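Local coordinates for protein pyridine synthase TbtD (Thermobispora bispora, PDB 5WA4) that probably forms the central pyridine ring of the thiopeptide antibiotic thiomuracin by a formal [4+2] aza-cycloaddition on a peptide substrate whose leader it binds, at residues P149-Y152 / H153-R157; L323-R327 / L328-P332. One frame throughout, in Å; residues are numbered along the deposited sequence.

Interaction 1: residues P149-Y152 / H153-R157; sequences PSVY and HALER
Tyr152 and His153 are bonded one turn along and one turn back in the alpha helix 135-159, and their side chains leave it for different neighbours. Glu156 N donates to Tyr152 O over 2.6 Å, with an N-H...O angle of 161°, while His153 N reaches Pro149 O through a weak bond of 3.3 Å. Between them, Leu155 N gives a 2.8 Å bond to Val151 O. The helix is kinked just before this turn: Pro149 has no N-H to offer, and Ser150 N makes no bond to the turn before.

The Tyr152 ring leads off the helix and packs on Leu27 and Phe34 of helix 22-35, where Arg31 makes a cation-pi contact with it. Glu156 is linked to the same Arg31 by a long, weak ion pair. The imidazole of His153 takes another course on the exposed side. Its CG is anti to the backbone N (chi1 -169°), which carries the ring outward to pack on His245 of helix 244-265, although CB of His153 still rests near Pro149 O.

On the buried side Val151 and Leu155 run side by side, both pointing the same way. With CG1 of Val151 anti to its own backbone N (chi1 176°), Val151 CG1 meets Leu155 CG at 4.1 Å.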
ATOM      1  N   PRO E 149      12.452 -38.731 -22.370  1.00 64.42           N
ATOM      2  CA  PRO E 149      13.143 -39.918 -21.842  1.00 59.19           C
ATOM      3  C   PRO E 149      13.668 -39.714 -20.426  1.00 55.33           C
ATOM      4  O   PRO E 149      14.015 -40.691 -19.764  1.00 62.74           O
ATOM      5  CB  PRO E 149      14.313 -40.129 -22.828  1.00 62.12           C
ATOM      6  CG  PRO E 149      14.453 -38.841 -23.563  1.00 60.36           C
ATOM      7  CD  PRO E 149      13.075 -38.246 -23.615  1.00 57.05           C
ATOM      8  N   SER E 150      13.740 -38.472 -19.968  1.00 51.72           N
ATOM      9  CA  SER E 150      14.132 -38.231 -18.586  1.00 61.65           C
ATOM     10  C   SER E 150      12.949 -38.500 -17.659  1.00 63.73           C
ATOM     11  O   SER E 150      13.123 -38.749 -16.451  1.00 61.41           O
ATOM     12  CB  SER E 150      14.653 -36.802 -18.392  1.00 56.09           C
ATOM     13  OG  SER E 150      16.041 -36.743 -18.634  1.00 52.74           O
ATOM     14  N   VAL E 151      11.749 -38.445 -18.231  1.00 55.22           N
ATOM     15  CA  VAL E 151      10.555 -38.760 -17.480  1.00 53.54           C
ATOM     16  C   VAL E 151      10.514 -40.262 -17.205  1.00 60.45           C
ATOM     17  O   VAL E 151      10.518 -40.673 -16.037  1.00 58.19           O
ATOM     18  CB  VAL E 151       9.302 -38.316 -18.207  1.00 43.81           C
ATOM     19  CG1 VAL E 151       8.075 -38.753 -17.455  1.00 51.42           C
ATOM     20  CG2 VAL E 151       9.306 -36.812 -18.326  1.00 58.31           C
ATOM     21  N   TYR E 152      10.502 -41.063 -18.274  1.00 59.25           N
ATOM     22  CA  TYR E 152      10.467 -42.525 -18.184  1.00 53.75           C
ATOM     23  C   TYR E 152      11.502 -43.095 -17.207  1.00 57.93           C
ATOM     24  O   TYR E 152      11.167 -43.860 -16.289  1.00 54.00           O
ATOM     25  CB  TYR E 152      10.688 -43.137 -19.552  1.00 49.83           C
ATOM     26  CG  TYR E 152       9.701 -42.687 -20.592  1.00 59.51           C
ATOM     27  CD1 TYR E 152       8.356 -42.589 -20.295  1.00 60.01           C
ATOM     28  CD2 TYR E 152      10.115 -42.362 -21.886  1.00 64.11           C
ATOM     29  CE1 TYR E 152       7.439 -42.177 -21.252  1.00 62.18           C
ATOM     30  CE2 TYR E 152       9.200 -41.956 -22.855  1.00 61.77           C
ATOM     31  CZ  TYR E 152       7.868 -41.864 -22.525  1.00 58.06           C
ATOM     32  OH  TYR E 152       6.944 -41.469 -23.454  1.00 54.54           O
ATOM     33  N   HIS E 153      12.754 -42.702 -17.415  1.00 60.64           N
ATOM     34  CA  HIS E 153      13.857 -43.065 -16.530  1.00 60.27           C
ATOM     35  C   HIS E 153      13.503 -42.787 -15.072  1.00 62.52           C
ATOM     36  O   HIS E 153      13.668 -43.655 -14.218  1.00 73.10           O
ATOM     37  CB  HIS E 153      15.118 -42.301 -16.930  1.00 56.77           C
ATOM     38  CG  HIS E 153      16.367 -42.779 -16.256  1.00 56.19           C
ATOM     39  ND1 HIS E 153      16.793 -42.285 -15.040  1.00 59.81           N
ATOM     40  CD2 HIS E 153      17.306 -43.671 -16.649  1.00 55.29           C
ATOM     41  CE1 HIS E 153      17.935 -42.861 -14.708  1.00 51.91           C
ATOM     42  NE2 HIS E 153      18.268 -43.708 -15.667  1.00 50.77           N
ATOM     43  N   ALA E 154      12.992 -41.591 -14.796  1.00 62.43           N
ATOM     44  CA  ALA E 154      12.604 -41.223 -13.440  1.00 62.50           C
ATOM     45  C   ALA E 154      11.416 -42.054 -12.936  1.00 62.63           C
ATOM     46  O   ALA E 154      11.393 -42.479 -11.775  1.00 60.41           O
ATOM     47  CB  ALA E 154      12.279 -39.751 -13.375  1.00 61.17           C
ATOM     48  N   LEU E 155      10.433 -42.288 -13.800  1.00 57.11           N
ATOM     49  CA  LEU E 155       9.248 -43.016 -13.377  1.00 57.58           C
ATOM     50  C   LEU E 155       9.598 -44.480 -13.179  1.00 65.17           C
ATOM     51  O   LEU E 155       9.122 -45.095 -12.235  1.00 61.89           O
ATOM     52  CB  LEU E 155       8.097 -42.867 -14.382  1.00 49.55           C
ATOM     53  CG  LEU E 155       7.552 -41.428 -14.453  1.00 57.62           C
ATOM     54  CD1 LEU E 155       6.119 -41.353 -14.962  1.00 53.52           C
ATOM     55  CD2 LEU E 155       7.670 -40.715 -13.110  1.00 52.22           C
ATOM     56  N   GLU E 156      10.430 -45.042 -14.054  1.00 66.73           N
ATOM     57  CA  GLU E 156      10.738 -46.468 -13.945  1.00 63.15           C
ATOM     58  C   GLU E 156      11.544 -46.700 -12.671  1.00 61.85           C
ATOM     59  O   GLU E 156      11.407 -47.734 -12.011  1.00 69.28           O
ATOM     60  CB  GLU E 156      11.470 -46.994 -15.189  1.00 60.06           C
ATOM     61  CG  GLU E 156      10.564 -47.103 -16.435  1.00 73.81           C
ATOM     62  CD  GLU E 156      10.811 -48.354 -17.288  1.00 87.21           C
ATOM     63  OE1 GLU E 156      11.695 -48.301 -18.181  1.00 94.00           O
ATOM     64  OE2 GLU E 156      10.109 -49.376 -17.082  1.00 73.64           O
ATOM     65  N   ARG E 157      12.346 -45.721 -12.292  1.00 58.43           N
ATOM     66  CA  ARG E 157      13.000 -45.780 -10.997  1.00 59.62           C
ATOM     67  C   ARG E 157      11.988 -45.616  -9.855  1.00 65.23           C
ATOM     68  O   ARG E 157      12.209 -46.067  -8.738  1.00 68.23           O
ATOM     69  CB  ARG E 157      14.085 -44.714 -10.909  1.00 60.86           C
ATOM     70  CG  ARG E 157      15.406 -45.169 -11.470  1.00 62.66           C
ATOM     71  CD  ARG E 157      16.442 -44.115 -11.288  1.00 60.22           C
ATOM     72  NE  ARG E 157      16.531 -43.683  -9.897  1.00 63.49           N
ATOM     73  CZ  ARG E 157      17.219 -44.323  -8.961  1.00 62.10           C
ATOM     74  NH1 ARG E 157      17.869 -45.433  -9.271  1.00 66.95           N
ATOM     75  NH2 ARG E 157      17.262 -43.848  -7.725  1.00 65.37           N
TER

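Interaction 2: residues L323-R327 / L328-P332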
ATOM      1  N   LEU E 323       9.058 -27.556 -13.571  1.00 41.62           N
ATOM      2  CA  LEU E 323       7.928 -27.980 -14.397  1.00 43.50           C
ATOM      3  C   LEU E 323       8.028 -29.474 -14.771  1.00 50.75           C
ATOM      4  O   LEU E 323       6.998 -30.155 -14.967  1.00 48.04           O
ATOM      5  CB  LEU E 323       7.820 -27.114 -15.659  1.00 47.88           C
ATOM      6  CG  LEU E 323       7.199 -25.704 -15.639  1.00 46.70           C
ATOM      7  CD1 LEU E 323       7.309 -25.092 -17.005  1.00 44.65           C
ATOM      8  CD2 LEU E 323       5.733 -25.720 -15.243  1.00 41.70           C
ATOM      9  N   HIS E 324       9.266 -29.971 -14.845  1.00 44.49           N
ATOM     10  CA  HIS E 324       9.562 -31.383 -15.077  1.00 41.69           C
ATOM     11  C   HIS E 324       9.103 -32.199 -13.868  1.00 48.55           C
ATOM     12  O   HIS E 324       8.345 -33.147 -14.006  1.00 48.95           O
ATOM     13  CB  HIS E 324      11.062 -31.559 -15.312  1.00 39.76           C
ATOM     14  CG  HIS E 324      11.508 -32.968 -15.602  1.00 53.67           C
ATOM     15  ND1 HIS E 324      10.976 -33.732 -16.625  1.00 53.93           N
ATOM     16  CD2 HIS E 324      12.479 -33.730 -15.032  1.00 40.62           C
ATOM     17  CE1 HIS E 324      11.597 -34.900 -16.666  1.00 48.72           C
ATOM     18  NE2 HIS E 324      12.518 -34.921 -15.716  1.00 42.50           N
ATOM     19  N   LEU E 325       9.570 -31.815 -12.679  1.00 47.83           N
ATOM     20  CA  LEU E 325       9.225 -32.502 -11.443  1.00 43.34           C
ATOM     21  C   LEU E 325       7.696 -32.595 -11.277  1.00 47.10           C
ATOM     22  O   LEU E 325       7.190 -33.633 -10.874  1.00 49.01           O
ATOM     23  CB  LEU E 325       9.849 -31.803 -10.230  1.00 33.30           C
ATOM     24  CG  LEU E 325      11.350 -31.543 -10.305  1.00 38.54           C
ATOM     25  CD1 LEU E 325      11.868 -30.784  -9.096  1.00 40.95           C
ATOM     26  CD2 LEU E 325      12.141 -32.820 -10.515  1.00 44.70           C
ATOM     27  N   THR E 326       6.957 -31.541 -11.603  1.00 47.03           N
ATOM     28  CA  THR E 326       5.499 -31.652 -11.584  1.00 47.65           C
ATOM     29  C   THR E 326       5.044 -32.728 -12.586  1.00 50.31           C
ATOM     30  O   THR E 326       4.041 -33.416 -12.370  1.00 53.28           O
ATOM     31  CB  THR E 326       4.799 -30.280 -11.874  1.00 41.28           C
ATOM     32  OG1 THR E 326       4.736 -29.513 -10.668  1.00 42.00           O
ATOM     33  CG2 THR E 326       3.365 -30.464 -12.411  1.00 25.96           C
ATOM     34  N   ARG E 327       5.795 -32.908 -13.665  1.00 50.48           N
ATOM     35  CA  ARG E 327       5.424 -33.917 -14.659  1.00 52.42           C
ATOM     36  C   ARG E 327       5.744 -35.328 -14.128  1.00 56.35           C
ATOM     37  O   ARG E 327       5.166 -36.319 -14.581  1.00 55.53           O
ATOM     38  CB  ARG E 327       6.159 -33.664 -15.969  1.00 47.05           C
ATOM     39  CG  ARG E 327       5.477 -34.174 -17.198  1.00 46.40           C
ATOM     40  CD  ARG E 327       6.372 -33.859 -18.372  1.00 44.57           C
ATOM     41  NE  ARG E 327       5.950 -34.502 -19.606  1.00 47.85           N
ATOM     42  CZ  ARG E 327       6.779 -34.753 -20.613  1.00 52.92           C
ATOM     43  NH1 ARG E 327       8.061 -34.421 -20.506  1.00 52.26           N
ATOM     44  NH2 ARG E 327       6.336 -35.342 -21.719  1.00 51.86           N
ATOM     45  N   LEU E 328       6.673 -35.402 -13.173  1.00 50.98           N
ATOM     46  CA  LEU E 328       7.046 -36.666 -12.539  1.00 52.13           C
ATOM     47  C   LEU E 328       6.055 -37.087 -11.441  1.00 58.55           C
ATOM     48  O   LEU E 328       6.071 -38.234 -10.996  1.00 62.85           O
ATOM     49  CB  LEU E 328       8.453 -36.585 -11.934  1.00 45.43           C
ATOM     50  CG  LEU E 328       9.639 -36.273 -12.849  1.00 44.16           C
ATOM     51  CD1 LEU E 328      10.950 -36.362 -12.082  1.00 40.94           C
ATOM     52  CD2 LEU E 328       9.666 -37.189 -14.053  1.00 44.16           C
ATOM     53  N   GLY E 329       5.211 -36.160 -10.996  1.00 50.33           N
ATOM     54  CA  GLY E 329       4.251 -36.451  -9.954  1.00 41.02           C
ATOM     55  C   GLY E 329       4.463 -35.666  -8.668  1.00 47.17           C
ATOM     56  O   GLY E 329       3.589 -35.668  -7.798  1.00 60.57           O
ATOM     57  N   LEU E 330       5.609 -35.004  -8.534  1.00 49.03           N
ATOM     58  CA  LEU E 330       5.938 -34.215  -7.336  1.00 45.95           C
ATOM     59  C   LEU E 330       4.861 -33.192  -7.016  1.00 44.71           C
ATOM     60  O   LEU E 330       4.348 -32.514  -7.904  1.00 51.42           O
ATOM     61  CB  LEU E 330       7.280 -33.496  -7.502  1.00 40.40           C
ATOM     62  CG  LEU E 330       8.061 -33.306  -6.207  1.00 48.09           C
ATOM     63  CD1 LEU E 330       8.575 -34.664  -5.727  1.00 50.11           C
ATOM     64  CD2 LEU E 330       9.228 -32.348  -6.380  1.00 45.33           C
ATOM     65  N   THR E 331       4.496 -33.091  -5.749  1.00 50.34           N
ATOM     66  CA  THR E 331       3.483 -32.117  -5.332  1.00 54.66           C
ATOM     67  C   THR E 331       4.209 -30.831  -5.011  1.00 49.63           C
ATOM     68  O   THR E 331       5.362 -30.883  -4.572  1.00 55.87           O
ATOM     69  CB  THR E 331       2.668 -32.605  -4.089  1.00 55.08           C
ATOM     70  OG1 THR E 331       3.530 -32.704  -2.941  1.00 54.59           O
ATOM     71  CG2 THR E 331       2.042 -33.955  -4.361  1.00 46.04           C
ATOM     72  N   PRO E 332       3.564 -29.680  -5.237  1.00 46.40           N
ATOM     73  CA  PRO E 332       4.217 -28.401  -4.912  1.00 48.31           C
ATOM     74  C   PRO E 332       4.878 -28.429  -3.543  1.00 48.32           C
ATOM     75  O   PRO E 332       6.018 -27.969  -3.418  1.00 51.68           O
ATOM     76  CB  PRO E 332       3.066 -27.397  -4.960  1.00 37.90           C
ATOM     77  CG  PRO E 332       2.171 -27.949  -6.023  1.00 33.19           C
ATOM     78  CD  PRO E 332       2.300 -29.480  -5.965  1.00 46.92           C
TER
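Leu328 reaches across His324 one turn on, in the closing turn of helix 307-328, and this is the tightly packed part of the contact. Its CD2 methyl lies over one face of the imidazole, 4.2 Å from the ring centroid of His324 and 25° off the ring normal, a CH-pi contact. The His324 ring reaches this methyl because CG is anti to the backbone N (chi1 -178°); the ring also stacks with Trp249. The other methyl, CD1 of Leu328, touches Leu325 CD2 at 4.1 Å, so each methyl meets a different neighbour. Beyond the turn, Leu330 comes back alongside Leu325, its CD2 lying 3.9 Å from Leu325 CB. Ala168 of helix 164-178 packs against both Leu325 and Leu330. Arg327 is a buried, extended arm held by Tyr144 O and Thr148 OG1, with a cation-pi contact to Phe46.

The solvent side is looser. Thr326, Gly329 and Thr331 are partly exposed and Pro332 is exposed; the CB of Thr326 points away from the following residues.

Leu328 N to His324 O, at 2.9 Å, is the last regular helix bond. The reversal rests on Leu330 N, which reaches back to Leu325 O at 3.1 Å, with the weak Gly329 N to Thr326 O bond as its partner. Gly329 has a phi of 116°, where a CB would press on the preceding carbonyl oxygen. Thr331 then caps Gln334 N, starting helix 332-352. Positive-phi glycine, bonds back into the last turn and a leucine returning onto the helix are the signature of a Schellman motif.

How the interactions relate
Interaction 1 belongs to the later turns of helix 135-159 and is only partly buried, whereas interaction 2 closes helix 307-328 about 12 Å away, between centres, and is buried, with five of its seven touching residues buried. The two touch directly: Val151 CG2 packs 3.4 Å from His324 CE1, and Ala154 CB lies 3.7 Å from Leu328 CD2, so the buried face of one helix rests on the end of the other. Their chemistry differs accordingly. Residues 149-157 combine continuing helical bonds with an exposed, partly charged face, whereas 323-332 end a helix with backbone bonds and leucine packing. Phe46 of strand 44-49 touches both, meeting Val151, Tyr152 and Arg327.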